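Local coordinates for adapter protein mecA 1 (PDB 3JTP) that serves as an adaptor that delivers unfolded, aggregated and regulatory proteins such as ComK to the ClpC protease, the domain here being the C-terminal one that interacts with ClpC, at residues L7-F13 / R40-D46; I20-N26 / I92-S98; N28-T32 / A88-I92; T33-F37 / R75-K81. The protein carries 3 engineered substitutions. All coordinates share one frame; numbering follows the deposited sequence.

Contact 1 (L7-F13 / R40-D46); sequences LQFVLRF and RYYLYVD
Arg40 opens the strand 40-46 beside Arg12: the two side chains run alongside each other in the same direction, and Arg12 CD comes to the edge of the Arg40 guanidinium, 3.6 Å from Arg40 NE. Arg12 NE and Arg40 NH2 are like charges close together, so the pair touches through Arg12 CD. Tyr41 and Phe13 form an antiparallel hydrogen-bonded pair, with Phe13 N giving a nearly straight bond to Tyr41 O (2.7 Å, 171° at the hydrogen). Tyr42 lies on the other face of the sheet, where Arg12 CB approaches its CE1 at 3.5 Å and Val10 CG1 reaches the ring edge. Leu43 exchanges backbone bonds with Leu11, while Phe13 CE2 packs on Leu43 CB at 3.7 Å. Tyr44 has its CG anti to the backbone N (chi1 179°), which lays the ring across toward strand 8-13; Val10 CG2 meets the ring edge in plane, 3.9 Å from CD1. Val45 pairs with Phe9, Val45 N bonding to Phe9 O at 2.7 Å, and its CG2 touches Leu11 CD1 at 4.0 Å. Asp46 ends the strand beside Gln8, with carboxylate and amide planes nearly perpendicular. These are two inner strands of the antiparallel sheet, 40-46 the middle one: 67-68 flanks 8-13 and 31-37 flanks 40-46, while helix 54-65 packs on Phe9, Leu11, Phe13 and Val45, and helix 16-24 on Phe13 and Tyr41.

Contact 2 (I20-N26 / I92-S98); sequences ISLSKLN and IKKHFAS
Ser23 and Lys93 bring the backbones to 5.0 Å between their CA atoms, where the short helical segments 20-24 and 92-96 pass at 110°, their axes 8.6 Å apart. Ser23 sits at this crossing. Its OG is tucked between the backbone N and the carbonyl carbon (chi1 82°), from where it bonds back to Ile20 O at 2.7 Å, in the carbonyl plane on a lone pair; the same carbonyl also accepts from Lys24 N. Held that way, the hydroxyl lies 3.2 Å from Lys93 CA, so helix 88-96 brings its backbone against a group that already bonds within helix 16-24. Ile20, about one turn earlier, packs its CG1 on Phe96 CB at 3.7 Å and on Ile92 CG2 at 3.9 Å, crossing both side chains at about a right angle. This is close packing of two helices from the same domain, 16-24 and the C-terminal 88-96, with Leu22 and Ser23 continuing it onto Leu89. Phe16 extends the apolar patch by meeting the Phe96 ring edge-to-face. Farther out, Lys93 runs extended past Ser23 O to the loop after the first helix, where its NZ is modelled 2.5 Å from Asn26 OD1, too short for the exact geometry to be trusted. Lys24, bent near its end, reaches instead for the chain terminus, and its NZ makes a weak 3.3 Å hydrogen bond to Ser98 OG.

Contact 3 (N28-T32 / A88-I92); sequences NGSKT and ALETI
Thr32 meets the first turn of helix 88-96 with both its hydroxyl and its carbonyl, joining the early part of strand 31-37 to the N-terminal end of the last helix. An inverse gamma turn centred on Gly29 leads the chain from Asn28 toward this strand. The Thr32 side chain points toward the helix, and a chi1 of 50° sets OG1 between its own backbone N and carbonyl carbon, facing the amides of the first turn. Leu89 N takes OG1 as acceptor at 3.2 Å, almost straight at 171°. The neighbouring Ala88 N goes to Thr32 O at 3.1 Å, approaching from well above the carbonyl plane. Two successive amides of this early turn are thus satisfied by one residue of the strand. Ala88 CB rests beside the same carbonyl, 3.4 Å from Thr32 O.

Asn28, from the loop before the strand, crosses Leu89 and Glu90 obliquely. Its CB touches Leu89 CB at 3.6 Å, and Leu89 CD1 lies 3.8 Å from Asn28 CA. Glu90, bent at chi2, brings its carboxylate beside Asn28 CB, with the amide and carboxylate planes 30° apart; no hydrogen bond joins the two groups, and the Asn28 amide nitrogen, ND2, is buried without a partner in the model. The carboxylate comes closest through Glu90 OE2, which lies 3.3 Å from Asn28 CB.

Contact 4 (T33-F37 / R75-K81); sequences TLYSF and RLEEYGK
Tyr35 lies across Leu76, and its side chain can be followed outward from the strand. CB starts 3.6 Å from Lys81 O and 4.0 Å from Leu76 CD2. With CG anti to the carbonyl carbon (chi1 -63°), the ring swings toward the helix: Leu76 CB sits over one face in a CH-pi contact, 4.3 Å from the centroid and 17° off the ring normal, while Tyr35 CD1 lies near both the Lys81 and Leu76 carbonyl oxygens. At the tip, Tyr35 OH comes to Glu77 CG, whose carboxylate plane stands almost upright to the ring.

Leu76 CD2 is shared, for it also packs on Phe37 CB at 3.7 Å. Phe37, with CG anti to the backbone N, lays its ring alongside Tyr79; the Tyr79 carbonyl oxygen meets the ring edge in plane, 3.2 Å from Phe37 CD1. Past the helix end at Gly80 the chain straightens, and Lys81 pairs with Ser36 through two backbone bonds, Ser36 N to Lys81 O at 3.0 Å and Lys81 N to Ser36 O. On that face Ser36 OG lies beside Lys81 CB. Leu76 also touches Tyr42 of the neighbouring strand and Ile71. This is the edge of an alpha/beta domain, where helix 73-79 packs on strand 31-37 and leads directly into 81-84, the antiparallel strand that borders 31-37 and is outermost within this chain.

Overall arrangement
The four contacts build one compact C-terminal domain around a single antiparallel sheet. Contact 1 joins two neighbouring strands of it, with its centre about 4 Å from that of the chain. Strand 31-37, next to 40-46, serves both contact 3 at its start and contact 4 further along, their centres about 16 Å apart. Contacts 2 and 3 share helix 88-96 and Ile92, their centres about 9 Å apart, whereas the centres of contacts 2 and 4 are about 20 Å apart. Along the chain, contact 4 is nested inside contact 3, and contact 3 inside contact 2, while contact 1 interleaves with all three. Early and late parts of the sequence are thereby bound into one unit, the domain that interacts with ClpC.

Contact 1 (L7-F13 / R40-D46)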
# COMPACT_ATOMS: atom_id res chain seq x y z
N LEU A 7 -6.94 -11.82 2.20
CA LEU A 7 -6.47 -11.39 3.52
C LEU A 7 -5.85 -9.98 3.48
O LEU A 7 -5.67 -9.38 2.42
CB LEU A 7 -5.48 -12.40 4.10
CG LEU A 7 -4.29 -12.86 3.25
CD1 LEU A 7 -3.33 -13.72 4.09
CD2 LEU A 7 -4.72 -13.60 1.98
N GLN A 8 -5.53 -9.46 4.67
CA GLN A 8 -5.07 -8.09 4.82
C GLN A 8 -3.57 -7.96 5.09
O GLN A 8 -2.94 -8.86 5.65
CB GLN A 8 -5.89 -7.39 5.91
CG GLN A 8 -7.26 -6.95 5.41
CD GLN A 8 -8.41 -7.46 6.27
OE1 GLN A 8 -9.47 -7.82 5.75
NE2 GLN A 8 -8.21 -7.51 7.59
N PHE A 9 -2.99 -6.85 4.65
CA PHE A 9 -1.57 -6.59 4.86
C PHE A 9 -1.32 -5.13 5.12
O PHE A 9 -1.97 -4.25 4.53
CB PHE A 9 -0.75 -7.03 3.65
CG PHE A 9 -0.62 -8.50 3.50
CD1 PHE A 9 0.47 -9.18 4.04
CD2 PHE A 9 -1.59 -9.23 2.81
CE1 PHE A 9 0.58 -10.56 3.91
CE2 PHE A 9 -1.48 -10.61 2.67
CZ PHE A 9 -0.39 -11.28 3.22
N VAL A 10 -0.38 -4.85 6.01
CA VAL A 10 0.19 -3.52 6.06
C VAL A 10 1.61 -3.62 5.57
O VAL A 10 2.41 -4.37 6.13
CB VAL A 10 0.22 -2.96 7.45
CG1 VAL A 10 1.10 -1.73 7.45
CG2 VAL A 10 -1.18 -2.62 7.92
N LEU A 11 1.93 -2.85 4.53
CA LEU A 11 3.25 -2.87 3.92
C LEU A 11 3.93 -1.53 4.18
O LEU A 11 3.29 -0.47 4.09
CB LEU A 11 3.14 -3.12 2.42
CG LEU A 11 2.30 -4.33 2.00
CD1 LEU A 11 2.17 -4.39 0.50
CD2 LEU A 11 2.88 -5.63 2.54
N ARG A 12 5.22 -1.55 4.51
CA ARG A 12 5.91 -0.30 4.78
C ARG A 12 6.88 0.05 3.67
O ARG A 12 7.61 -0.82 3.16
CB ARG A 12 6.63 -0.34 6.11
CG ARG A 12 7.87 -1.20 6.14
CD ARG A 12 8.66 -0.92 7.43
NE ARG A 12 9.83 -1.79 7.56
CZ ARG A 12 9.74 -3.09 7.82
NH1 ARG A 12 8.54 -3.61 7.97
NH2 ARG A 12 10.83 -3.85 7.92
N PHE A 13 6.88 1.33 3.32
CA PHE A 13 7.76 1.84 2.28
C PHE A 13 8.78 2.79 2.88
O PHE A 13 8.42 3.68 3.64
CB PHE A 13 6.96 2.58 1.21
CG PHE A 13 6.01 1.71 0.44
CD1 PHE A 13 6.28 1.35 -0.88
CD2 PHE A 13 4.84 1.24 1.03
CE1 PHE A 13 5.41 0.56 -1.59
CE2 PHE A 13 3.95 0.43 0.31
CZ PHE A 13 4.25 0.09 -1.00
N ARG A 40 8.10 7.06 7.45
CA ARG A 40 7.83 6.05 6.44
C ARG A 40 6.39 6.08 5.95
O ARG A 40 5.56 6.81 6.49
CB ARG A 40 8.27 4.67 6.91
CG ARG A 40 9.73 4.67 7.32
CD ARG A 40 10.44 3.39 6.98
NE ARG A 40 10.19 2.33 7.94
CZ ARG A 40 10.93 2.12 9.02
NH1 ARG A 40 11.96 2.92 9.28
NH2 ARG A 40 10.65 1.11 9.85
N TYR A 41 6.11 5.34 4.88
CA TYR A 41 4.75 5.27 4.34
C TYR A 41 4.23 3.85 4.54
O TYR A 41 5.00 2.89 4.48
CB TYR A 41 4.70 5.69 2.85
CG TYR A 41 5.00 7.16 2.69
CD1 TYR A 41 3.98 8.10 2.69
CD2 TYR A 41 6.32 7.62 2.59
CE1 TYR A 41 4.25 9.46 2.58
CE2 TYR A 41 6.60 8.98 2.48
CZ TYR A 41 5.55 9.89 2.48
OH TYR A 41 5.82 11.24 2.36
N TYR A 42 2.95 3.74 4.82
CA TYR A 42 2.35 2.45 5.08
C TYR A 42 1.12 2.29 4.21
O TYR A 42 0.28 3.18 4.14
CB TYR A 42 1.98 2.33 6.57
CG TYR A 42 3.19 2.32 7.46
CD1 TYR A 42 3.69 1.13 7.96
CD2 TYR A 42 3.85 3.50 7.79
CE1 TYR A 42 4.81 1.11 8.77
CE2 TYR A 42 4.98 3.49 8.60
CZ TYR A 42 5.45 2.29 9.09
OH TYR A 42 6.57 2.27 9.90
N LEU A 43 1.05 1.16 3.53
CA LEU A 43 -0.06 0.92 2.63
C LEU A 43 -0.92 -0.10 3.33
O LEU A 43 -0.52 -1.25 3.46
CB LEU A 43 0.42 0.29 1.33
CG LEU A 43 -0.05 0.80 -0.04
CD1 LEU A 43 -0.14 -0.35 -1.05
CD2 LEU A 43 -1.35 1.54 0.05
N TYR A 44 -2.10 0.27 3.77
CA TYR A 44 -3.01 -0.79 4.16
C TYR A 44 -3.55 -1.49 2.91
O TYR A 44 -4.12 -0.85 2.04
CB TYR A 44 -4.13 -0.28 5.03
CG TYR A 44 -5.09 -1.38 5.42
CD1 TYR A 44 -4.68 -2.43 6.23
CD2 TYR A 44 -6.40 -1.36 4.97
CE1 TYR A 44 -5.55 -3.44 6.57
CE2 TYR A 44 -7.29 -2.36 5.31
CZ TYR A 44 -6.86 -3.40 6.10
OH TYR A 44 -7.76 -4.38 6.42
N VAL A 45 -3.37 -2.79 2.81
CA VAL A 45 -3.74 -3.50 1.59
C VAL A 45 -4.75 -4.62 1.81
O VAL A 45 -4.42 -5.66 2.40
CB VAL A 45 -2.53 -4.10 0.90
CG1 VAL A 45 -2.97 -4.90 -0.33
CG2 VAL A 45 -1.58 -3.01 0.51
N ASP A 46 -5.97 -4.43 1.31
CA ASP A 46 -7.03 -5.42 1.46
C ASP A 46 -7.33 -6.06 0.12
O ASP A 46 -7.95 -5.44 -0.75
CB ASP A 46 -8.30 -4.78 2.02
CG ASP A 46 -9.37 -5.82 2.35
OD1 ASP A 46 -9.08 -7.03 2.17
OD2 ASP A 46 -10.47 -5.43 2.80

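Contact 2 (I20-N26 / I92-S98)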
# COMPACT_ATOMS: atom_id res chain seq x y z
N ILE A 20 4.96 5.53 -5.38
CA ILE A 20 4.65 5.95 -6.75
C ILE A 20 5.02 4.84 -7.75
O ILE A 20 4.19 4.47 -8.59
CB ILE A 20 5.37 7.25 -7.13
CG1 ILE A 20 4.93 8.40 -6.22
CG2 ILE A 20 5.10 7.63 -8.60
CD1 ILE A 20 5.79 9.66 -6.43
N SER A 21 6.25 4.32 -7.67
CA SER A 21 6.68 3.18 -8.49
C SER A 21 5.70 2.03 -8.45
O SER A 21 5.32 1.52 -9.49
CB SER A 21 8.06 2.66 -8.06
OG SER A 21 9.07 3.58 -8.39
N LEU A 22 5.29 1.62 -7.24
CA LEU A 22 4.33 0.53 -7.12
C LEU A 22 3.04 0.88 -7.85
O LEU A 22 2.47 0.04 -8.55
CB LEU A 22 4.02 0.23 -5.67
CG LEU A 22 3.74 -1.24 -5.31
CD1 LEU A 22 2.85 -1.30 -4.07
CD2 LEU A 22 3.13 -2.02 -6.44
N SER A 23 2.58 2.11 -7.68
CA SER A 23 1.31 2.49 -8.26
C SER A 23 1.32 2.42 -9.79
O SER A 23 0.30 2.13 -10.41
CB SER A 23 0.89 3.89 -7.82
OG SER A 23 1.54 4.87 -8.60
N LYS A 24 2.46 2.70 -10.41
CA LYS A 24 2.52 2.73 -11.86
C LYS A 24 2.28 1.33 -12.41
O LYS A 24 1.85 1.16 -13.56
CB LYS A 24 3.86 3.27 -12.34
CG LYS A 24 3.81 3.78 -13.76
CD LYS A 24 5.19 3.90 -14.39
CE LYS A 24 5.91 5.20 -13.99
NZ LYS A 24 6.75 5.68 -15.16
N LEU A 25 2.54 0.32 -11.58
CA LEU A 25 2.49 -1.08 -12.02
C LEU A 25 1.07 -1.63 -12.24
O LEU A 25 0.90 -2.78 -12.68
CB LEU A 25 3.28 -1.96 -11.07
CG LEU A 25 4.68 -2.31 -11.57
CD1 LEU A 25 5.05 -1.48 -12.80
CD2 LEU A 25 5.73 -2.17 -10.50
N ASN A 26 0.06 -0.82 -11.96
CA ASN A 26 -1.32 -1.28 -12.07
C ASN A 26 -1.60 -2.57 -11.32
O ASN A 26 -2.32 -3.44 -11.81
CB ASN A 26 -1.70 -1.45 -13.53
CG ASN A 26 -2.31 -0.21 -14.11
OD1 ASN A 26 -2.96 0.57 -13.41
ND2 ASN A 26 -2.10 -0.00 -15.41
N ILE A 92 -2.60 7.72 -6.35
CA ILE A 92 -1.19 8.06 -6.51
C ILE A 92 -0.75 7.92 -8.00
O ILE A 92 -0.09 8.80 -8.55
CB ILE A 92 -0.30 7.18 -5.60
CG1 ILE A 92 -0.59 7.45 -4.11
CG2 ILE A 92 1.15 7.44 -5.91
CD1 ILE A 92 -0.29 8.85 -3.68
N LYS A 93 -1.12 6.82 -8.64
CA LYS A 93 -0.74 6.64 -10.04
C LYS A 93 -1.21 7.85 -10.87
O LYS A 93 -0.43 8.43 -11.61
CB LYS A 93 -1.31 5.34 -10.60
CG LYS A 93 -1.04 5.13 -12.10
CD LYS A 93 -1.82 3.92 -12.58
CE LYS A 93 -1.97 3.91 -14.09
NZ LYS A 93 -2.89 2.81 -14.48
N LYS A 94 -2.47 8.24 -10.69
CA LYS A 94 -3.05 9.33 -11.46
C LYS A 94 -2.33 10.68 -11.33
O LYS A 94 -2.08 11.34 -12.32
CB LYS A 94 -4.54 9.50 -11.09
CG LYS A 94 -5.30 10.43 -12.02
CD LYS A 94 -6.75 10.56 -11.59
CE LYS A 94 -7.60 11.12 -12.72
NZ LYS A 94 -8.18 10.02 -13.53
N HIS A 95 -2.01 11.10 -10.11
CA HIS A 95 -1.38 12.40 -9.92
C HIS A 95 0.14 12.36 -9.89
O HIS A 95 0.79 13.36 -10.18
CB HIS A 95 -1.85 13.05 -8.61
CG HIS A 95 -3.32 13.28 -8.57
ND1 HIS A 95 -4.21 12.35 -8.06
CD2 HIS A 95 -4.08 14.33 -8.97
CE1 HIS A 95 -5.44 12.82 -8.16
NE2 HIS A 95 -5.39 14.02 -8.71
N PHE A 96 0.72 11.22 -9.52
CA PHE A 96 2.17 11.16 -9.35
C PHE A 96 2.93 10.37 -10.41
O PHE A 96 4.11 10.63 -10.65
CB PHE A 96 2.54 10.64 -7.96
CG PHE A 96 2.28 11.62 -6.85
CD1 PHE A 96 3.25 12.55 -6.48
CD2 PHE A 96 1.07 11.61 -6.16
CE1 PHE A 96 3.01 13.47 -5.45
CE2 PHE A 96 0.82 12.52 -5.14
CZ PHE A 96 1.79 13.45 -4.78
N ALA A 97 2.28 9.39 -11.04
CA ALA A 97 3.00 8.46 -11.93
C ALA A 97 3.37 9.03 -13.31
O ALA A 97 2.51 9.53 -14.04
CB ALA A 97 2.23 7.15 -12.07
N SER A 98 4.67 8.96 -13.62
CA SER A 98 5.28 9.30 -14.93
C SER A 98 5.86 10.71 -15.03
O SER A 98 7.09 10.87 -15.07
CB SER A 98 4.35 9.00 -16.11
OG SER A 98 4.29 7.60 -16.36

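Contact 3 (N28-T32 / A88-I92)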
# COMPACT_ATOMS: atom_id res chain seq x y z
N ASN A 28 -2.62 -2.18 -8.18
CA ASN A 28 -3.50 -1.66 -7.15
C ASN A 28 -4.52 -2.73 -6.77
O ASN A 28 -5.59 -2.84 -7.37
CB ASN A 28 -4.17 -0.37 -7.61
CG ASN A 28 -3.89 -0.07 -9.07
OD1 ASN A 28 -4.54 -0.64 -9.96
ND2 ASN A 28 -2.93 0.83 -9.32
N GLY A 29 -4.14 -3.51 -5.75
CA GLY A 29 -4.79 -4.76 -5.41
C GLY A 29 -6.06 -4.56 -4.65
O GLY A 29 -6.06 -4.60 -3.42
N SER A 30 -7.16 -4.38 -5.39
CA SER A 30 -8.39 -3.89 -4.81
C SER A 30 -8.04 -2.82 -3.77
O SER A 30 -7.16 -2.00 -4.04
CB SER A 30 -9.24 -5.03 -4.25
OG SER A 30 -9.77 -5.79 -5.33
N LYS A 31 -8.69 -2.83 -2.61
CA LYS A 31 -8.61 -1.67 -1.70
C LYS A 31 -7.23 -1.44 -1.08
O LYS A 31 -6.60 -2.34 -0.52
CB LYS A 31 -9.69 -1.75 -0.62
CG LYS A 31 -11.08 -2.00 -1.18
CD LYS A 31 -12.07 -2.34 -0.07
CE LYS A 31 -13.26 -3.15 -0.58
NZ LYS A 31 -14.08 -3.70 0.56
N THR A 32 -6.76 -0.20 -1.20
CA THR A 32 -5.52 0.21 -0.56
C THR A 32 -5.76 1.53 0.15
O THR A 32 -6.43 2.41 -0.38
CB THR A 32 -4.37 0.34 -1.58
OG1 THR A 32 -4.79 1.14 -2.69
CG2 THR A 32 -3.96 -1.03 -2.08
N ALA A 88 -6.01 4.28 -2.76
CA ALA A 88 -4.74 4.98 -2.65
C ALA A 88 -3.82 4.81 -3.86
O ALA A 88 -3.37 5.79 -4.44
CB ALA A 88 -4.02 4.60 -1.36
N LEU A 89 -3.56 3.58 -4.28
CA LEU A 89 -2.58 3.36 -5.35
C LEU A 89 -3.06 3.96 -6.68
O LEU A 89 -2.27 4.60 -7.38
CB LEU A 89 -2.21 1.88 -5.51
CG LEU A 89 -1.27 1.28 -4.46
CD1 LEU A 89 -0.88 -0.12 -4.88
CD2 LEU A 89 -0.02 2.13 -4.20
N GLU A 90 -4.34 3.76 -7.00
CA GLU A 90 -4.95 4.40 -8.17
C GLU A 90 -4.83 5.92 -8.10
O GLU A 90 -4.56 6.58 -9.09
CB GLU A 90 -6.45 4.03 -8.28
CG GLU A 90 -6.78 2.55 -8.52
CD GLU A 90 -6.91 1.76 -7.22
OE1 GLU A 90 -6.64 2.33 -6.15
OE2 GLU A 90 -7.28 0.56 -7.29
N THR A 91 -5.05 6.50 -6.92
CA THR A 91 -4.98 7.95 -6.82
C THR A 91 -3.54 8.42 -6.98
O THR A 91 -3.29 9.40 -7.67
CB THR A 91 -5.59 8.46 -5.49
OG1 THR A 91 -6.97 8.09 -5.44
CG2 THR A 91 -5.47 9.98 -5.39
N ILE A 92 -2.60 7.72 -6.35
CA ILE A 92 -1.19 8.06 -6.51
C ILE A 92 -0.75 7.92 -8.00
O ILE A 92 -0.09 8.80 -8.55
CB ILE A 92 -0.30 7.18 -5.60
CG1 ILE A 92 -0.59 7.45 -4.11
CG2 ILE A 92 1.15 7.44 -5.91
CD1 ILE A 92 -0.29 8.85 -3.68

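Contact 4 (T33-F37 / R75-K81)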
# COMPACT_ATOMS: atom_id res chain seq x y z
N THR A 33 -5.26 1.64 1.39
CA THR A 33 -5.27 2.91 2.11
C THR A 33 -3.83 3.27 2.48
O THR A 33 -3.05 2.42 2.90
CB THR A 33 -6.19 2.86 3.36
OG1 THR A 33 -7.53 2.58 2.94
CG2 THR A 33 -6.17 4.20 4.15
N LEU A 34 -3.48 4.53 2.28
CA LEU A 34 -2.11 4.97 2.50
C LEU A 34 -1.99 5.91 3.70
O LEU A 34 -2.77 6.85 3.83
CB LEU A 34 -1.57 5.65 1.23
CG LEU A 34 -0.12 6.15 1.27
CD1 LEU A 34 0.90 5.01 1.13
CD2 LEU A 34 0.10 7.20 0.18
N TYR A 35 -1.02 5.64 4.57
CA TYR A 35 -0.72 6.48 5.73
C TYR A 35 0.76 6.87 5.71
O TYR A 35 1.57 6.19 5.07
CB TYR A 35 -0.98 5.72 7.05
CG TYR A 35 -2.40 5.29 7.31
CD1 TYR A 35 -3.21 5.98 8.22
CD2 TYR A 35 -2.92 4.17 6.69
CE1 TYR A 35 -4.52 5.56 8.46
CE2 TYR A 35 -4.21 3.76 6.92
CZ TYR A 35 -5.00 4.45 7.80
OH TYR A 35 -6.28 3.99 7.99
N SER A 36 1.13 7.94 6.43
CA SER A 36 2.53 8.12 6.83
C SER A 36 2.66 7.95 8.32
O SER A 36 1.69 8.13 9.05
CB SER A 36 3.11 9.49 6.43
OG SER A 36 2.26 10.57 6.81
N PHE A 37 3.87 7.62 8.77
CA PHE A 37 4.13 7.43 10.17
C PHE A 37 5.64 7.37 10.40
O PHE A 37 6.34 6.52 9.83
CB PHE A 37 3.41 6.17 10.67
CG PHE A 37 3.61 5.88 12.13
CD1 PHE A 37 3.06 6.70 13.10
CD2 PHE A 37 4.34 4.76 12.54
CE1 PHE A 37 3.24 6.43 14.47
CE2 PHE A 37 4.53 4.48 13.90
CZ PHE A 37 3.98 5.32 14.86
N ARG A 75 -2.70 1.47 15.52
CA ARG A 75 -1.53 2.31 15.69
C ARG A 75 -1.56 3.47 14.67
O ARG A 75 -1.59 4.64 15.05
CB ARG A 75 -0.29 1.47 15.45
CG ARG A 75 1.01 2.24 15.48
CD ARG A 75 1.32 2.70 16.87
NE ARG A 75 1.39 1.59 17.81
CZ ARG A 75 1.42 1.73 19.13
NH1 ARG A 75 1.48 0.66 19.91
NH2 ARG A 75 1.37 2.95 19.67
N LEU A 76 -1.54 3.11 13.38
CA LEU A 76 -1.55 4.10 12.31
C LEU A 76 -2.76 5.02 12.38
O LEU A 76 -2.63 6.23 12.16
CB LEU A 76 -1.53 3.40 10.94
CG LEU A 76 -0.26 2.68 10.50
CD1 LEU A 76 -0.55 1.71 9.37
CD2 LEU A 76 0.77 3.70 10.08
N GLU A 77 -3.93 4.46 12.67
CA GLU A 77 -5.17 5.25 12.66
C GLU A 77 -5.17 6.40 13.67
O GLU A 77 -5.83 7.42 13.47
CB GLU A 77 -6.39 4.37 12.92
CG GLU A 77 -7.19 3.99 11.68
CD GLU A 77 -8.38 3.10 12.01
OE1 GLU A 77 -9.47 3.32 11.43
OE2 GLU A 77 -8.23 2.19 12.85
N GLU A 78 -4.44 6.24 14.75
CA GLU A 78 -4.52 7.24 15.81
C GLU A 78 -3.27 8.11 15.88
O GLU A 78 -3.32 9.25 16.34
CB GLU A 78 -4.81 6.57 17.15
CG GLU A 78 -5.98 5.57 17.07
CD GLU A 78 -7.30 6.23 16.67
OE1 GLU A 78 -7.42 7.47 16.81
OE2 GLU A 78 -8.22 5.51 16.21
N TYR A 79 -2.15 7.56 15.41
CA TYR A 79 -0.87 8.27 15.45
C TYR A 79 -0.23 8.47 14.06
O TYR A 79 0.93 8.90 13.94
CB TYR A 79 0.08 7.52 16.37
CG TYR A 79 -0.45 7.37 17.78
CD1 TYR A 79 -0.46 8.45 18.66
CD2 TYR A 79 -0.92 6.14 18.25
CE1 TYR A 79 -0.93 8.32 19.96
CE2 TYR A 79 -1.39 6.00 19.56
CZ TYR A 79 -1.40 7.09 20.41
OH TYR A 79 -1.86 6.97 21.70
N GLY A 80 -0.98 8.17 13.00
CA GLY A 80 -0.50 8.37 11.65
C GLY A 80 -1.31 9.40 10.89
O GLY A 80 -2.43 9.75 11.28
N LYS A 81 -0.75 9.91 9.80
CA LYS A 81 -1.50 10.81 8.94
C LYS A 81 -2.16 9.98 7.85
O LYS A 81 -1.50 9.28 7.09
CB LYS A 81 -0.58 11.87 8.32
CG LYS A 81 -1.24 12.72 7.25
CD LYS A 81 -2.27 13.66 7.86
CE LYS A 81 -3.11 14.30 6.75
NZ LYS A 81 -3.97 15.41 7.26